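PDB 6M7L: putative non-ribosomal peptide synthetase from Actinomadura parvosata subsp. kistnae, which probably catalyses peptide-bond formation between carrier-protein-bound substrates through its condensation domain. Local coordinates for residues A105-D108 against E109-G112; E203-S206 against L207-Q211; L251-P254 against A255-A259. All coordinates share one frame; numbering follows the deposited sequence.

All three contacts are short-range, each joining the residues that lead into a helix to the helix's first turn, and they share no element. Contacts 1 and 2 lie on opposite sides of the chain's centre, their centres about 54 Å apart. Contact 2 is a surface contact, in which an indole folds over a beta turn; contacts 1 and 3 are partly buried. In contact 1 a glutamate carboxylate accepts one main-chain N-H, and two main-chain bonds close the turn and lead into the helix. Contact 3, where a strand hands over directly to a helix, relies on a buried leucine and one main-chain bond. Contacts 2 and 3 both start their helix with an i to i+4 bond to the N-cap carbonyl.

Contact 1: residues A105-D108 against E109-G112; sequences ATED and ELPG
Glu-109, the N-cap residue of helix 110-119, and Thr-106 bind each other twice. The chain reaches the helix through a tight turn in which Glu-109 N donates to Thr-106 O, three residues back, at 2.8 Å; in return Thr-106 N donates to Glu-109 OE1 at 3.1 Å. The carboxylate oxygen is met from above its plane, 40° out of it. Glu-109 gets there by placing CG between its backbone N and carbonyl carbon (chi1 58°) and then running extended, a reach for which glutamate is long enough. OE1 also lies 3.3 Å from Ala-105 CA, an approach to the main chain consistent with a residue as small as alanine.

A third bond, Leu-110 N to Glu-107 O at 3.0 Å, is nearly straight (162°) and reaches the first helical residue. Glu-107 bends at chi2 and brings OE2 to 3.5 Å from Leu-110 CD1, but its exposed charge pairs chiefly with Arg-51, in a salt bridge.

Buried Leu-110 packs on Leu-137, a place for an apolar side chain, and Ala-105 bonds through its backbone to Pro-136. The turn thus leads from strand 100-102 into helix 110-119 beside the end of strand 130-136, tied by Arg-51 to strand 45-53.

Contact 2: residues E203-S206 against L207-Q211; sequences ERDS and LIWDQ
A type II beta turn, Glu-203 to Ser-206, runs straight into the N-terminus of helix 207-218, and Trp-209 of the first helical turn folds back over it. The turn is closed by its own main-chain bond, Ser-206 N to Glu-203 O. Asp-205 takes the third position with positive phi, a conformation that aspartate tolerates better than most residues with a side chain.

Ser-206 is the N-cap. Its carbonyl O accepts the N-H of Asp-210 at 2.7 Å, the first i to i+4 bond of the helix, with the donor tilted from the carbonyl plane. Its hydroxyl is hydrogen-bonded with Gly-200 O, so the small serine tethers the cap to the loop after helix 187-196; buried Ile-208 rests on Leu-198 and Ala-201 of that loop. Ser-206 CB packs 3.5 Å from Trp-209 CB.

Trp-209 swings CG opposite its backbone N (chi1 -176°), which carries the indole back to the turn, where a broad flat ring can lie against several peptide groups at once. One face takes Glu-203 O, Arg-204 CA and Asp-205 N, the last 3.2 Å from CE3. Beyond them Arg-204 runs alongside the indole in the same direction, its CD 3.9 Å from CH2 and its NE 3.9 Å from CZ2, with the guanidinium 28° from parallel to the ring. The Asp-205 carboxylate stands steeply to that ring, and its OD2 comes 3.9 Å from CZ3.

Most central is a CH-pi contact: Arg-204 CA lies 4.0 Å from the centroid of the five-membered ring of Trp-209, only 12° off the ring normal.

Contact 3: residues L251-P254 against A255-A259; sequences LRLP and ADSHA
Leu-253, the last residue of strand 246-253, lays its branched end against the opening turn of helix 255-267, and this apolar packing carries most of the side-chain contact. CG lies opposite the backbone N (chi1 -175°), which sends the two methyls forward past Pro-254. CD1 meets Ser-257 CB at 3.7 Å, while CD2 comes to 3.7 Å from His-258 N and 4.2 Å from His-258 CB. A leucine suits this buried corner, since its forked tip can touch two successive helical residues. The serine takes part through its methylene, a slim group that lets the leucine approach; its OG is turned toward Arg-260 in a weak hydrogen bond.

The polar link is made by the main chain. Pro-254, at the N-cap, accepts the N-H of His-258 through its O at 3.0 Å, with the donor in the carbonyl plane and an N-H...O angle of 154°. Proline fits the junction well: it has no N-H to offer a neighbouring strand, and its ring holds phi near the values a helix start can use. His-258 CB passes 3.3 Å from the same Pro-254 O, but the imidazole leads away from the proline, and its NE2 makes weak hydrogen bonds to Asp-416 OD1 and His-417 O.

Taken over these short segments, the strand and helix axes lie 75° apart and approach to 8.3 Å, so the chain turns sharply at Pro-254. Strand 246-253 is an outermost strand of its four-stranded mixed sheet and pairs with strand 424-434, Leu-253 bonding through its backbone to Leu-427. The corner touches Glu-455 of helix 440-459 through Leu-253 and Ser-257, and Ala-424 at the start of strand 424-434 through His-258.

Contact 1: residues A105-D108 against E109-G112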
loop_
_atom_site.group_PDB
_atom_site.type_symbol
_atom_site.label_atom_id
_atom_site.label_comp_id
_atom_site.label_asym_id
_atom_site.label_seq_id
_atom_site.Cartn_x
_atom_site.Cartn_y
_atom_site.Cartn_z
ATOM N N ALA A 105 -9.180 -24.629 -17.245
ATOM C CA ALA A 105 -10.133 -23.816 -17.983
ATOM C C ALA A 105 -9.423 -23.075 -19.105
ATOM O O ALA A 105 -8.193 -23.058 -19.193
ATOM C CB ALA A 105 -10.844 -22.821 -17.060
ATOM N N THR A 106 -10.229 -22.472 -19.973
ATOM C CA THR A 106 -9.770 -21.502 -20.952
ATOM C C THR A 106 -10.308 -20.128 -20.574
ATOM O O THR A 106 -11.373 -20.016 -19.959
ATOM C CB THR A 106 -10.229 -21.867 -22.369
ATOM O OG1 THR A 106 -11.645 -22.082 -22.376
ATOM C CG2 THR A 106 -9.523 -23.123 -22.852
ATOM N N GLU A 107 -9.548 -19.087 -20.933
ATOM C CA GLU A 107 -9.952 -17.707 -20.671
ATOM C C GLU A 107 -11.420 -17.490 -21.018
ATOM O O GLU A 107 -12.173 -16.870 -20.261
ATOM C CB GLU A 107 -9.065 -16.753 -21.476
ATOM C CG GLU A 107 -9.199 -15.300 -21.080
ATOM C CD GLU A 107 -8.832 -15.077 -19.633
ATOM O OE1 GLU A 107 -9.519 -14.285 -18.953
ATOM O OE2 GLU A 107 -7.854 -15.704 -19.172
ATOM N N ASP A 108 -11.813 -17.993 -22.187
ATOM C CA ASP A 108 -13.188 -18.190 -22.633
ATOM C C ASP A 108 -14.191 -18.308 -21.490
ATOM O O ASP A 108 -15.142 -17.524 -21.407
ATOM C CB ASP A 108 -13.233 -19.455 -23.497
ATOM C CG ASP A 108 -14.422 -19.497 -24.420
ATOM O OD1 ASP A 108 -15.125 -18.472 -24.535
ATOM O OD2 ASP A 108 -14.652 -20.562 -25.033
ATOM N N GLU A 109 -13.977 -19.273 -20.596
ATOM C CA GLU A 109 -14.966 -19.651 -19.595
ATOM C C GLU A 109 -14.624 -19.167 -18.192
ATOM O O GLU A 109 -15.293 -19.564 -17.231
ATOM C CB GLU A 109 -15.149 -21.171 -19.596
ATOM C CG GLU A 109 -13.871 -21.954 -19.339
ATOM C CD GLU A 109 -13.868 -23.304 -20.030
ATOM O OE1 GLU A 109 -12.899 -24.072 -19.842
ATOM O OE2 GLU A 109 -14.833 -23.596 -20.768
ATOM N N LEU A 110 -13.611 -18.319 -18.045
ATOM C CA LEU A 110 -13.243 -17.798 -16.732
ATOM C C LEU A 110 -14.307 -16.874 -16.138
ATOM O O LEU A 110 -14.558 -16.952 -14.928
ATOM C CB LEU A 110 -11.895 -17.074 -16.795
ATOM C CG LEU A 110 -10.686 -17.954 -16.474
ATOM C CD1 LEU A 110 -9.421 -17.119 -16.401
ATOM C CD2 LEU A 110 -10.912 -18.711 -15.173
ATOM N N PRO A 111 -14.936 -15.978 -16.916
ATOM C CA PRO A 111 -16.019 -15.164 -16.333
ATOM C C PRO A 111 -17.099 -15.980 -15.644
ATOM O O PRO A 111 -17.485 -15.664 -14.511
ATOM C CB PRO A 111 -16.560 -14.402 -17.549
ATOM C CG PRO A 111 -15.386 -14.239 -18.420
ATOM C CD PRO A 111 -14.591 -15.508 -18.273
ATOM N N GLY A 112 -17.593 -17.036 -16.292
ATOM C CA GLY A 112 -18.649 -17.830 -15.685
ATOM C C GLY A 112 -18.172 -18.618 -14.481
ATOM O O GLY A 112 -18.883 -18.727 -13.478
#

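Contact 2: residues E203-S206 against L207-Q211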
loop_
_atom_site.group_PDB
_atom_site.type_symbol
_atom_site.label_atom_id
_atom_site.label_comp_id
_atom_site.label_asym_id
_atom_site.label_seq_id
_atom_site.Cartn_x
_atom_site.Cartn_y
_atom_site.Cartn_z
ATOM N N GLU A 203 -29.223 -1.628 31.441
ATOM C CA GLU A 203 -28.783 -0.916 32.639
ATOM C C GLU A 203 -28.948 0.573 32.399
ATOM O O GLU A 203 -28.301 1.125 31.505
ATOM C CB GLU A 203 -27.332 -1.246 32.980
ATOM C CG GLU A 203 -26.731 -0.312 34.015
ATOM C CD GLU A 203 -25.309 -0.683 34.377
ATOM O OE1 GLU A 203 -24.932 -1.857 34.176
ATOM O OE2 GLU A 203 -24.569 0.200 34.859
ATOM N N ARG A 204 -29.793 1.219 33.201
ATOM C CA ARG A 204 -30.083 2.639 33.042
ATOM C C ARG A 204 -28.803 3.468 33.023
ATOM O O ARG A 204 -27.935 3.317 33.888
ATOM C CB ARG A 204 -31.002 3.101 34.178
ATOM C CG ARG A 204 -31.268 4.598 34.242
ATOM C CD ARG A 204 -32.433 5.017 33.362
ATOM N NE ARG A 204 -33.473 3.996 33.303
ATOM C CZ ARG A 204 -34.744 4.235 32.992
ATOM N NH1 ARG A 204 -35.149 5.469 32.726
ATOM N NH2 ARG A 204 -35.615 3.236 32.954
ATOM N N ASP A 205 -28.690 4.330 32.013
ATOM C CA ASP A 205 -27.581 5.270 31.836
ATOM C C ASP A 205 -26.240 4.576 31.606
ATOM O O ASP A 205 -25.186 5.163 31.871
ATOM C CB ASP A 205 -27.468 6.242 33.018
ATOM C CG ASP A 205 -28.804 6.836 33.415
ATOM O OD1 ASP A 205 -29.118 6.838 34.625
ATOM O OD2 ASP A 205 -29.550 7.281 32.516
ATOM N N SER A 206 -26.244 3.344 31.103
ATOM C CA SER A 206 -24.995 2.691 30.749
ATOM C C SER A 206 -24.457 3.259 29.437
ATOM O O SER A 206 -25.146 3.987 28.716
ATOM C CB SER A 206 -25.183 1.180 30.639
ATOM O OG SER A 206 -24.066 0.572 30.016
ATOM N N LEU A 207 -23.204 2.914 29.130
ATOM C CA LEU A 207 -22.561 3.413 27.918
ATOM C C LEU A 207 -23.332 2.988 26.671
ATOM O O LEU A 207 -23.803 3.828 25.897
ATOM C CB LEU A 207 -21.113 2.920 27.858
ATOM C CG LEU A 207 -20.349 3.108 26.544
ATOM C CD1 LEU A 207 -20.376 4.560 26.089
ATOM C CD2 LEU A 207 -18.916 2.616 26.693
ATOM N N ILE A 208 -23.471 1.678 26.463
ATOM C CA ILE A 208 -24.222 1.189 25.313
ATOM C C ILE A 208 -25.714 1.455 25.492
ATOM O O ILE A 208 -26.426 1.711 24.514
ATOM C CB ILE A 208 -23.921 -0.305 25.086
ATOM C CG1 ILE A 208 -25.020 -0.962 24.243
ATOM C CG2 ILE A 208 -23.713 -1.021 26.421
ATOM C CD1 ILE A 208 -25.115 -2.471 24.419
ATOM N N TRP A 209 -26.208 1.424 26.734
ATOM C CA TRP A 209 -27.602 1.784 26.986
ATOM C C TRP A 209 -27.895 3.202 26.516
ATOM O O TRP A 209 -28.941 3.457 25.908
ATOM C CB TRP A 209 -27.925 1.642 28.473
ATOM C CG TRP A 209 -29.369 1.889 28.833
ATOM C CD1 TRP A 209 -30.326 0.942 29.071
ATOM C CD2 TRP A 209 -30.012 3.160 29.014
ATOM N NE1 TRP A 209 -31.522 1.544 29.380
ATOM C CE2 TRP A 209 -31.356 2.904 29.350
ATOM C CE3 TRP A 209 -29.584 4.489 28.918
ATOM C CZ2 TRP A 209 -32.274 3.925 29.593
ATOM C CZ3 TRP A 209 -30.497 5.501 29.158
ATOM C CH2 TRP A 209 -31.825 5.214 29.492
ATOM N N ASP A 210 -26.990 4.144 26.804
ATOM C CA ASP A 210 -27.138 5.492 26.266
ATOM C C ASP A 210 -27.190 5.469 24.746
ATOM O O ASP A 210 -27.944 6.229 24.130
ATOM C CB ASP A 210 -25.992 6.391 26.738
ATOM C CG ASP A 210 -26.399 7.317 27.868
ATOM O OD1 ASP A 210 -25.529 7.664 28.696
ATOM O OD2 ASP A 210 -27.591 7.690 27.932
ATOM N N GLN A 211 -26.400 4.593 24.123
ATOM C CA GLN A 211 -26.366 4.534 22.668
ATOM C C GLN A 211 -27.596 3.840 22.099
ATOM O O GLN A 211 -28.146 4.286 21.085
ATOM C CB GLN A 211 -25.084 3.845 22.203
ATOM C CG GLN A 211 -24.029 4.837 21.770
ATOM C CD GLN A 211 -22.618 4.322 21.906
ATOM O OE1 GLN A 211 -22.333 3.163 21.611
ATOM N NE2 GLN A 211 -21.721 5.187 22.361
#

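Contact 3: residues L251-P254 against A255-A259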
loop_
_atom_site.group_PDB
_atom_site.type_symbol
_atom_site.label_atom_id
_atom_site.label_comp_id
_atom_site.label_asym_id
_atom_site.label_seq_id
_atom_site.Cartn_x
_atom_site.Cartn_y
_atom_site.Cartn_z
ATOM N N LEU A 251 -20.977 7.342 -12.491
ATOM C CA LEU A 251 -21.510 8.642 -12.088
ATOM C C LEU A 251 -20.349 9.622 -12.008
ATOM O O LEU A 251 -19.469 9.477 -11.153
ATOM C CB LEU A 251 -22.252 8.555 -10.753
ATOM C CG LEU A 251 -23.041 9.801 -10.340
ATOM C CD1 LEU A 251 -24.376 9.414 -9.725
ATOM C CD2 LEU A 251 -22.245 10.663 -9.373
ATOM N N ARG A 252 -20.346 10.614 -12.895
ATOM C CA ARG A 252 -19.301 11.623 -12.947
ATOM C C ARG A 252 -19.905 13.007 -12.759
ATOM O O ARG A 252 -20.949 13.325 -13.336
ATOM C CB ARG A 252 -18.534 11.567 -14.273
ATOM C CG ARG A 252 -17.366 10.594 -14.277
ATOM C CD ARG A 252 -16.466 10.812 -15.488
ATOM N NE ARG A 252 -15.065 10.522 -15.188
ATOM C CZ ARG A 252 -14.448 9.385 -15.493
ATOM N NH1 ARG A 252 -15.106 8.417 -16.119
ATOM N NH2 ARG A 252 -13.171 9.215 -15.177
ATOM N N LEU A 253 -19.242 13.823 -11.945
ATOM C CA LEU A 253 -19.605 15.219 -11.747
ATOM C C LEU A 253 -18.403 16.078 -12.111
ATOM O O LEU A 253 -17.310 15.868 -11.556
ATOM C CB LEU A 253 -20.031 15.476 -10.300
ATOM C CG LEU A 253 -20.563 16.876 -9.980
ATOM C CD1 LEU A 253 -21.963 17.068 -10.542
ATOM C CD2 LEU A 253 -20.543 17.128 -8.483
ATOM N N PRO A 254 -18.535 17.034 -13.030
ATOM C CA PRO A 254 -17.384 17.866 -13.397
ATOM C C PRO A 254 -16.901 18.706 -12.222
ATOM O O PRO A 254 -17.607 18.907 -11.232
ATOM C CB PRO A 254 -17.924 18.745 -14.532
ATOM C CG PRO A 254 -19.409 18.744 -14.339
ATOM C CD PRO A 254 -19.746 17.392 -13.788
ATOM N N ALA A 255 -15.667 19.200 -12.351
ATOM C CA ALA A 255 -15.044 19.937 -11.255
ATOM C C ALA A 255 -15.794 21.223 -10.934
ATOM O O ALA A 255 -15.791 21.666 -9.780
ATOM C CB ALA A 255 -13.585 20.245 -11.591
ATOM N N ASP A 256 -16.438 21.831 -11.935
ATOM C CA ASP A 256 -17.217 23.045 -11.707
ATOM C C ASP A 256 -18.261 22.834 -10.617
ATOM O O ASP A 256 -18.234 23.494 -9.571
ATOM C CB ASP A 256 -17.887 23.484 -13.012
ATOM C CG ASP A 256 -16.901 24.034 -14.018
ATOM O OD1 ASP A 256 -15.708 24.174 -13.670
ATOM O OD2 ASP A 256 -17.318 24.330 -15.159
ATOM N N SER A 257 -19.193 21.906 -10.849
ATOM C CA SER A 257 -20.214 21.621 -9.848
ATOM C C SER A 257 -19.610 21.003 -8.596
ATOM O O SER A 257 -20.139 21.193 -7.494
ATOM C CB SER A 257 -21.280 20.702 -10.442
ATOM O OG SER A 257 -21.743 21.212 -11.680
ATOM N N HIS A 258 -18.507 20.265 -8.745
ATOM C CA HIS A 258 -17.814 19.710 -7.587
ATOM C C HIS A 258 -17.284 20.820 -6.686
ATOM O O HIS A 258 -17.382 20.730 -5.456
ATOM C CB HIS A 258 -16.681 18.795 -8.058
ATOM C CG HIS A 258 -15.915 18.143 -6.947
ATOM N ND1 HIS A 258 -16.324 18.181 -5.631
ATOM C CD2 HIS A 258 -14.762 17.433 -6.962
ATOM C CE1 HIS A 258 -15.454 17.526 -4.884
ATOM N NE2 HIS A 258 -14.497 17.060 -5.667
ATOM N N ALA A 259 -16.728 21.877 -7.282
ATOM C CA ALA A 259 -16.199 22.981 -6.487
ATOM C C ALA A 259 -17.304 23.685 -5.712
ATOM O O ALA A 259 -17.118 24.048 -4.544
ATOM C CB ALA A 259 -15.461 23.970 -7.387
#